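Local coordinates for sporozoite-specific SAG protein (Toxoplasma gondii, PDB 2WNK) that is a SAG2-related surface antigen of the sporozoite stage, built from two SRS domains and probably displayed on the parasite membrane, at residues T31-K36 / G78-T83; P37-G42 / L68-G73; A171-G176 / T181-V186. All coordinates share one frame; numbering follows the deposited sequence.

Contact 1: T31-K36 / G78-T83; sequences TLEEIK and GGNDFT
Ile35 and Phe82 pack against each other at the buried end of this contact. Their side chains approach from opposite directions. Ile35 sets its CD1 methyl over the centre of one ring face, 3.8 Å from the Phe82 ring centroid and only 9° off the ring normal. This is a CH-pi contact. The branch point reaches the tip of the ring as well, with Ile35 CB 3.5 Å from Phe82 CZ. Ile35 CG2 lies near CZ and CE2. The torsions of Ile35 explain the fit: CG1 runs anti to the backbone N (chi1 -165°) and the chain stays extended to CD1, so one residue spans the ring from its tip to its centre.

The other end is polar and partly exposed, and rests on one hydrogen bond and one side-chain touch. Here Asn80 ND2 donates to the backbone Glu33 O over 3.1 Å, with an almost straight N-H...O angle of 173°. The acceptor lies in the amide plane of Asn80, but the donor stands above the carbonyl plane of Glu33. The Glu33 and Asn80 side chains lie side by side and point the same way. The aliphatic part of Glu33 touches the amide, with Glu33 CG 3.4 Å from Asn80 ND2. The carboxylate itself turns elsewhere, and its OE1 bonds Thr103 OG1.

The contact joins the two sheets of the first SRS domain. Strand 34-36 is an outermost strand of the four-stranded mixed sheet and pairs with strand 94-101. Glu33 and Glu34 both face Gln101 there, forming a classic beta bulge. Strand 80-86 is the middle strand of the three-stranded antiparallel sheet, between strands 22-28 and 66-72. Phe26 of strand 22-28 meets the Phe82 ring and also touches Ile35, while Phe98 of strand 94-101 packs on Ile35.

Contact 2: P37-G42 / L68-G73; sequences PAYEAG and LAQAEG
Tyr39 lies across strand 66-72 and meets Leu68, Ala69 and Gln70. Its CG is anti to the backbone N (chi1 177°), which carries the ring from the loop to the strand. The hydroxyl ends at the strand backbone: Tyr39 OH donates to Leu68 O over 2.8 Å. This oxygen sits at the ring edge, in its plane. The donor is tilted 26° from the carbonyl plane of Leu68.

Gln70 takes one face of the ring. Its CB stands over the centre, 3.8 Å from the Tyr39 ring centroid, in a CH-pi contact. In Gln70, CG points away from the backbone N and the chain stays extended beyond it, running back along the tyrosine in the opposite direction. Its amide therefore reaches the root of the ring, where Gln70 NE2 is 3.3 Å from Tyr39 CB. The amide and ring planes are 39° apart.

In the first SRS domain this fastens the loop between strands 34-36 and 46-48 to strand 66-72, an outermost strand of the three-stranded sheet. That loop starts at Pro37, which follows a cis peptide bond.

Leu68 adds an apolar touch, with its CD2 4.0 Å from Tyr39 CD2. Water extends the contact. One molecule bridges Tyr39 OH and Gln70 N; another accepts from Gly42 N and donates to Leu68 O, 3.0 Å away.

Contact 3: A171-G176 / T181-V186; sequences AKVLQG and TEVDLV
Val173 and Val183 sit opposite each other on the two strands of a short antiparallel beta hairpin of the second SRS domain. They form its hydrogen-bonded pair: Val173 N to Val183 O and Val183 N to Val173 O are both 2.8 Å. Their side chains share one face of the hairpin, with Val173 CG1 3.9 Å from Val183 CG2. Leu188 touches both valines, and Leu217 and Tyr219 of strand 215-222 pack on Val173. Gln175 crosses Val183 at about a right angle, its NE2 3.4 Å from Val183 CG1.

Leu174 and Glu182 point to the other face, where Leu174 CD2 meets Glu182 CB at 3.8 Å. Glu182 is extended and crosses Lys172 at about a right angle. Its OE2 lies against the aliphatic Lys172 CG at 3.3 Å, not at the ammonium group. Lys172 bends at chi2 (-67°) and comes to lie alongside Asp184, pointing the same way. The two form a salt bridge.

Beyond the paired strands, Leu185 N donates to Ala171 O over 2.7 Å, and a water also donates to this oxygen. In the salt bridge, Lys172 NZ sits 3.2 Å from Asp184 OD1 and meets it from above the carboxylate plane.

From the N terminus, the chain first passes through 31-36 and continues directly into 37-42. It then returns through 68-73, closing contact 2, and afterwards through 78-83, closing contact 1. Contact 2 therefore lies within the longer loop of contact 1. Their centres are about 9 Å apart, and neighbouring strands 66-72 and 80-86 join them. Gln70 NE2 packs on Phe82 CE2 at 3.4 Å. Together they tie strand 34-36 and its following loop to the three-stranded sheet. Contact 3 comes later, in series, and closes only a short hairpin loop in the second SRS domain. Its centre is about 49 Å from that of contact 1.

Contact 1: T31-K36 / G78-T83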
loop_
_atom_site.group_PDB
_atom_site.type_symbol
_atom_site.label_atom_id
_atom_site.label_comp_id
_atom_site.label_asym_id
_atom_site.label_seq_id
_atom_site.Cartn_x
_atom_site.Cartn_y
_atom_site.Cartn_z
ATOM N N THR A 31 -14.069 20.751 -18.597
ATOM C CA THR A 31 -14.301 20.554 -20.008
ATOM C C THR A 31 -14.454 19.051 -20.299
ATOM O O THR A 31 -15.187 18.623 -21.135
ATOM C CB THR A 31 -13.209 21.207 -20.799
ATOM O OG1 THR A 31 -13.167 20.672 -22.125
ATOM C CG2 THR A 31 -11.932 21.055 -20.139
ATOM N N LEU A 32 -13.775 18.264 -19.505
ATOM C CA LEU A 32 -13.767 16.814 -19.725
ATOM C C LEU A 32 -14.522 16.105 -18.585
ATOM O O LEU A 32 -14.003 15.156 -17.940
ATOM C CB LEU A 32 -12.328 16.278 -19.818
ATOM C CG LEU A 32 -11.478 16.820 -20.958
ATOM C CD1 LEU A 32 -10.062 16.245 -20.896
ATOM C CD2 LEU A 32 -12.147 16.515 -22.290
ATOM N N GLU A 33 -15.752 16.588 -18.384
ATOM C CA GLU A 33 -16.619 16.314 -17.211
ATOM C C GLU A 33 -16.514 14.858 -16.795
ATOM O O GLU A 33 -16.522 14.557 -15.601
ATOM C CB GLU A 33 -18.043 16.816 -17.507
ATOM C CG GLU A 33 -19.074 16.327 -16.571
ATOM C CD GLU A 33 -20.385 16.238 -17.270
ATOM O OE1 GLU A 33 -20.472 15.417 -18.203
ATOM O OE2 GLU A 33 -21.313 17.005 -16.888
ATOM N N GLU A 34 -16.628 13.913 -17.727
ATOM C CA GLU A 34 -17.709 12.930 -17.754
ATOM C C GLU A 34 -16.712 11.732 -17.721
ATOM O O GLU A 34 -15.828 11.631 -18.598
ATOM C CB GLU A 34 -18.517 12.800 -19.039
ATOM C CG GLU A 34 -19.290 11.450 -19.023
ATOM C CD GLU A 34 -20.179 11.230 -20.226
ATOM O OE1 GLU A 34 -21.204 11.920 -20.305
ATOM O OE2 GLU A 34 -19.837 10.389 -21.079
ATOM N N ILE A 35 -16.776 10.861 -16.712
ATOM C CA ILE A 35 -15.858 9.700 -16.682
ATOM C C ILE A 35 -16.355 8.546 -17.562
ATOM O O ILE A 35 -17.578 8.346 -17.744
ATOM C CB ILE A 35 -15.634 9.156 -15.232
ATOM C CG1 ILE A 35 -14.411 8.215 -15.169
ATOM C CG2 ILE A 35 -16.856 8.434 -14.769
ATOM C CD1 ILE A 35 -14.088 7.730 -13.705
ATOM N N LYS A 36 -15.399 7.797 -18.112
ATOM C CA LYS A 36 -15.673 6.567 -18.849
ATOM C C LYS A 36 -14.856 5.460 -18.220
ATOM O O LYS A 36 -13.691 5.676 -17.917
ATOM C CB LYS A 36 -15.221 6.707 -20.296
ATOM C CG LYS A 36 -15.499 5.441 -21.088
ATOM C CD LYS A 36 -15.884 5.787 -22.485
ATOM C CE LYS A 36 -16.801 4.715 -23.072
ATOM N NZ LYS A 36 -15.943 3.644 -23.613
ATOM N N GLY A 78 -13.363 22.380 -11.111
ATOM C CA GLY A 78 -14.661 22.056 -11.603
ATOM C C GLY A 78 -14.741 20.573 -11.829
ATOM O O GLY A 78 -13.863 19.842 -11.447
ATOM N N GLY A 79 -15.834 20.174 -12.440
ATOM C CA GLY A 79 -15.996 18.840 -12.976
ATOM C C GLY A 79 -16.494 17.819 -12.005
ATOM O O GLY A 79 -17.439 18.017 -11.293
ATOM N N ASN A 80 -15.856 16.657 -12.038
ATOM C CA ASN A 80 -16.245 15.588 -11.118
ATOM C C ASN A 80 -15.043 14.996 -10.402
ATOM O O ASN A 80 -14.021 14.761 -11.011
ATOM C CB ASN A 80 -16.974 14.464 -11.864
ATOM C CG ASN A 80 -18.405 14.826 -12.196
ATOM O OD1 ASN A 80 -19.222 15.063 -11.300
ATOM N ND2 ASN A 80 -18.716 14.918 -13.490
ATOM N N ASP A 81 -15.197 14.753 -9.101
ATOM C CA ASP A 81 -14.129 14.194 -8.277
ATOM C C ASP A 81 -14.404 12.729 -7.980
ATOM O O ASP A 81 -15.518 12.356 -7.599
ATOM C CB ASP A 81 -14.073 14.962 -6.946
ATOM C CG ASP A 81 -13.472 16.369 -7.082
ATOM O OD1 ASP A 81 -12.791 16.688 -8.072
ATOM O OD2 ASP A 81 -13.649 17.177 -6.147
ATOM N N PHE A 82 -13.379 11.894 -8.172
ATOM C CA PHE A 82 -13.506 10.461 -8.007
ATOM C C PHE A 82 -12.576 9.952 -6.923
ATOM O O PHE A 82 -11.451 10.445 -6.798
ATOM C CB PHE A 82 -13.186 9.753 -9.328
ATOM C CG PHE A 82 -14.148 10.103 -10.395
ATOM C CD1 PHE A 82 -13.908 11.187 -11.244
ATOM C CD2 PHE A 82 -15.364 9.455 -10.456
ATOM C CE1 PHE A 82 -14.862 11.559 -12.179
ATOM C CE2 PHE A 82 -16.308 9.827 -11.394
ATOM C CZ PHE A 82 -16.058 10.877 -12.254
ATOM N N THR A 83 -13.026 8.914 -6.218
ATOM C CA THR A 83 -12.239 8.294 -5.135
ATOM C C THR A 83 -12.237 6.791 -5.334
ATOM O O THR A 83 -13.282 6.160 -5.273
ATOM C CB THR A 83 -12.849 8.646 -3.743
ATOM O OG1 THR A 83 -12.933 10.061 -3.639
ATOM C CG2 THR A 83 -11.967 8.142 -2.612
#

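Contact 2: P37-G42 / L68-G73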
loop_
_atom_site.group_PDB
_atom_site.type_symbol
_atom_site.label_atom_id
_atom_site.label_comp_id
_atom_site.label_asym_id
_atom_site.label_seq_id
_atom_site.Cartn_x
_atom_site.Cartn_y
_atom_site.Cartn_z
ATOM N N PRO A 37 -15.457 4.284 -17.969
ATOM C CA PRO A 37 -16.837 3.879 -18.261
ATOM C C PRO A 37 -17.835 4.737 -17.503
ATOM O O PRO A 37 -17.531 5.240 -16.408
ATOM C CB PRO A 37 -16.919 2.450 -17.692
ATOM C CG PRO A 37 -15.484 1.985 -17.588
ATOM C CD PRO A 37 -14.729 3.239 -17.216
ATOM N N ALA A 38 -19.033 4.848 -18.072
ATOM C CA ALA A 38 -20.131 5.597 -17.446
ATOM C C ALA A 38 -20.258 5.255 -15.963
ATOM O O ALA A 38 -20.291 4.073 -15.591
ATOM C CB ALA A 38 -21.452 5.309 -18.195
ATOM N N TYR A 39 -20.297 6.277 -15.107
ATOM C CA TYR A 39 -20.188 6.016 -13.673
ATOM C C TYR A 39 -21.411 5.290 -13.088
ATOM O O TYR A 39 -22.550 5.793 -13.193
ATOM C CB TYR A 39 -19.888 7.281 -12.838
ATOM C CG TYR A 39 -19.866 6.871 -11.384
ATOM C CD1 TYR A 39 -20.945 7.132 -10.553
ATOM C CD2 TYR A 39 -18.824 6.107 -10.881
ATOM C CE1 TYR A 39 -20.957 6.727 -9.244
ATOM C CE2 TYR A 39 -18.829 5.670 -9.570
ATOM C CZ TYR A 39 -19.903 5.988 -8.754
ATOM O OH TYR A 39 -19.923 5.554 -7.457
ATOM N N GLU A 40 -21.180 4.118 -12.490
ATOM C CA GLU A 40 -22.164 3.430 -11.623
ATOM C C GLU A 40 -21.555 3.117 -10.244
ATOM O O GLU A 40 -20.353 2.885 -10.123
ATOM C CB GLU A 40 -22.632 2.124 -12.256
ATOM C CG GLU A 40 -23.054 2.248 -13.698
ATOM C CD GLU A 40 -24.529 2.478 -13.833
ATOM O OE1 GLU A 40 -24.957 3.046 -14.861
ATOM O OE2 GLU A 40 -25.267 2.093 -12.898
ATOM N N ALA A 41 -22.376 3.115 -9.190
ATOM C CA ALA A 41 -21.855 2.927 -7.839
ATOM C C ALA A 41 -21.802 1.456 -7.436
ATOM O O ALA A 41 -22.459 0.617 -8.043
ATOM C CB ALA A 41 -22.682 3.753 -6.806
ATOM N N GLY A 42 -20.974 1.156 -6.439
ATOM C CA GLY A 42 -20.942 -0.163 -5.809
ATOM C C GLY A 42 -20.696 -1.360 -6.708
ATOM O O GLY A 42 -19.728 -1.402 -7.482
ATOM N N LEU A 68 -15.295 2.687 -6.209
ATOM C CA LEU A 68 -15.120 4.015 -6.769
ATOM C C LEU A 68 -16.327 4.858 -6.363
ATOM O O LEU A 68 -17.470 4.445 -6.599
ATOM C CB LEU A 68 -15.106 3.958 -8.307
ATOM C CG LEU A 68 -14.699 5.198 -9.103
ATOM C CD1 LEU A 68 -13.202 5.583 -8.936
ATOM C CD2 LEU A 68 -15.021 4.931 -10.568
ATOM N N ALA A 69 -16.057 6.034 -5.799
ATOM C CA ALA A 69 -17.102 7.030 -5.484
ATOM C C ALA A 69 -16.959 8.230 -6.403
ATOM O O ALA A 69 -15.878 8.504 -6.913
ATOM C CB ALA A 69 -17.008 7.470 -4.030
ATOM N N GLN A 70 -18.068 8.940 -6.609
ATOM C CA GLN A 70 -18.102 10.118 -7.463
ATOM C C GLN A 70 -18.748 11.253 -6.695
ATOM O O GLN A 70 -19.715 11.031 -5.973
ATOM C CB GLN A 70 -18.962 9.838 -8.689
ATOM C CG GLN A 70 -19.072 11.011 -9.648
ATOM C CD GLN A 70 -20.082 10.773 -10.785
ATOM O OE1 GLN A 70 -21.291 10.886 -10.589
ATOM N NE2 GLN A 70 -19.585 10.480 -11.972
ATOM N N ALA A 71 -18.223 12.464 -6.858
ATOM C CA ALA A 71 -18.866 13.648 -6.304
ATOM C C ALA A 71 -18.613 14.881 -7.184
ATOM O O ALA A 71 -17.646 14.916 -7.925
ATOM C CB ALA A 71 -18.373 13.877 -4.908
ATOM N N GLU A 72 -19.474 15.904 -7.100
ATOM C CA GLU A 72 -19.284 17.113 -7.923
ATOM C C GLU A 72 -17.948 17.777 -7.637
ATOM O O GLU A 72 -17.503 17.789 -6.492
ATOM C CB GLU A 72 -20.390 18.128 -7.658
ATOM C CG GLU A 72 -21.758 17.537 -7.824
ATOM C CD GLU A 72 -22.843 18.597 -7.712
ATOM O OE1 GLU A 72 -22.581 19.645 -7.076
ATOM O OE2 GLU A 72 -23.947 18.398 -8.272
ATOM N N GLY A 73 -17.282 18.273 -8.671
ATOM C CA GLY A 73 -16.124 19.124 -8.453
ATOM C C GLY A 73 -16.717 20.403 -7.900
ATOM O O GLY A 73 -17.938 20.461 -7.635
HETATM O O HOH W 1 -20.338 7.785 -5.369
HETATM O O HOH W 2 -17.639 0.969 -6.572
HETATM O O HOH W 3 -19.333 2.843 -4.864
#

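Contact 3: A171-G176 / T181-V186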
loop_
_atom_site.group_PDB
_atom_site.type_symbol
_atom_site.label_atom_id
_atom_site.label_comp_id
_atom_site.label_asym_id
_atom_site.label_seq_id
_atom_site.Cartn_x
_atom_site.Cartn_y
_atom_site.Cartn_z
ATOM N N ALA A 171 18.705 1.214 11.655
ATOM C CA ALA A 171 19.826 0.745 12.504
ATOM C C ALA A 171 19.401 0.484 13.946
ATOM O O ALA A 171 20.130 -0.152 14.719
ATOM C CB ALA A 171 20.954 1.754 12.489
ATOM N N LYS A 172 18.217 0.952 14.320
ATOM C CA LYS A 172 17.776 0.886 15.704
ATOM C C LYS A 172 16.610 -0.111 15.851
ATOM O O LYS A 172 15.844 -0.371 14.916
ATOM C CB LYS A 172 17.335 2.282 16.171
ATOM C CG LYS A 172 18.451 3.334 16.113
ATOM C CD LYS A 172 19.588 3.081 17.105
ATOM C CE LYS A 172 20.203 4.413 17.459
ATOM N NZ LYS A 172 21.358 4.351 18.406
ATOM N N VAL A 173 16.503 -0.678 17.048
ATOM C CA VAL A 173 15.467 -1.658 17.336
ATOM C C VAL A 173 15.023 -1.480 18.785
ATOM O O VAL A 173 15.738 -0.856 19.551
ATOM C CB VAL A 173 16.015 -3.093 17.101
ATOM C CG1 VAL A 173 17.013 -3.542 18.142
ATOM C CG2 VAL A 173 14.840 -4.059 17.023
ATOM N N LEU A 174 13.887 -2.000 19.210
ATOM C CA LEU A 174 13.495 -1.882 20.594
ATOM C C LEU A 174 13.659 -3.259 21.257
ATOM O O LEU A 174 13.624 -4.300 20.570
ATOM C CB LEU A 174 12.015 -1.503 20.635
ATOM C CG LEU A 174 11.861 -0.097 20.083
ATOM C CD1 LEU A 174 10.402 -0.060 19.667
ATOM C CD2 LEU A 174 12.269 1.017 21.103
ATOM N N GLN A 175 13.915 -3.270 22.562
ATOM C CA GLN A 175 14.078 -4.557 23.319
ATOM C C GLN A 175 12.673 -5.097 23.556
ATOM O O GLN A 175 11.790 -4.345 23.967
ATOM C CB GLN A 175 14.980 -4.394 24.526
ATOM C CG GLN A 175 16.406 -4.203 24.060
ATOM C CD GLN A 175 17.356 -3.957 25.174
ATOM O OE1 GLN A 175 16.954 -3.755 26.307
ATOM N NE2 GLN A 175 18.642 -3.928 24.854
ATOM N N GLY A 176 12.445 -6.404 23.405
ATOM C CA GLY A 176 11.348 -7.106 24.112
ATOM C C GLY A 176 11.400 -7.242 25.600
ATOM O O GLY A 176 12.446 -7.133 26.128
ATOM N N THR A 181 12.854 0.267 25.203
ATOM C CA THR A 181 14.275 0.645 25.159
ATOM C C THR A 181 14.840 0.509 23.744
ATOM O O THR A 181 14.826 -0.580 23.176
ATOM C CB THR A 181 15.076 -0.213 26.119
ATOM O OG1 THR A 181 14.556 -0.012 27.442
ATOM C CG2 THR A 181 16.568 0.192 26.130
ATOM N N GLU A 182 15.282 1.631 23.183
ATOM C CA GLU A 182 15.861 1.656 21.838
ATOM C C GLU A 182 17.351 1.389 21.874
ATOM O O GLU A 182 18.120 1.983 22.644
ATOM C CB GLU A 182 15.577 2.976 21.124
ATOM C CG GLU A 182 16.073 3.048 19.685
ATOM C CD GLU A 182 15.615 4.322 18.978
ATOM O OE1 GLU A 182 14.450 4.750 19.188
ATOM O OE2 GLU A 182 16.419 4.855 18.191
ATOM N N VAL A 183 17.769 0.457 21.048
ATOM C CA VAL A 183 19.161 0.109 20.984
ATOM C C VAL A 183 19.560 -0.140 19.520
ATOM O O VAL A 183 18.702 -0.231 18.671
ATOM C CB VAL A 183 19.527 -1.113 21.875
ATOM C CG1 VAL A 183 19.104 -0.923 23.351
ATOM C CG2 VAL A 183 18.924 -2.383 21.316
ATOM N N ASP A 184 20.860 -0.170 19.224
ATOM C CA ASP A 184 21.318 -0.527 17.876
ATOM C C ASP A 184 21.030 -1.990 17.578
ATOM O O ASP A 184 21.401 -2.876 18.355
ATOM C CB ASP A 184 22.831 -0.290 17.761
ATOM C CG ASP A 184 23.190 1.174 17.827
ATOM O OD1 ASP A 184 22.766 1.917 16.930
ATOM O OD2 ASP A 184 23.958 1.580 18.719
ATOM N N LEU A 185 20.365 -2.244 16.448
ATOM C CA LEU A 185 20.102 -3.596 15.987
ATOM C C LEU A 185 21.313 -4.525 16.146
ATOM O O LEU A 185 21.218 -5.604 16.740
ATOM C CB LEU A 185 19.573 -3.582 14.542
ATOM C CG LEU A 185 19.357 -4.965 13.900
ATOM C CD1 LEU A 185 18.369 -5.855 14.720
ATOM C CD2 LEU A 185 18.929 -4.860 12.435
ATOM N N VAL A 186 22.471 -4.090 15.650
ATOM C CA VAL A 186 23.611 -4.965 15.579
ATOM C C VAL A 186 24.286 -5.142 16.912
ATOM O O VAL A 186 25.131 -6.028 17.051
ATOM C CB VAL A 186 24.667 -4.544 14.530
ATOM C CG1 VAL A 186 24.104 -4.639 13.093
ATOM C CG2 VAL A 186 25.245 -3.183 14.826
HETATM O O HOH W 4 22.451 -1.547 13.895
HETATM O O HOH W 5 12.267 -2.469 25.742
#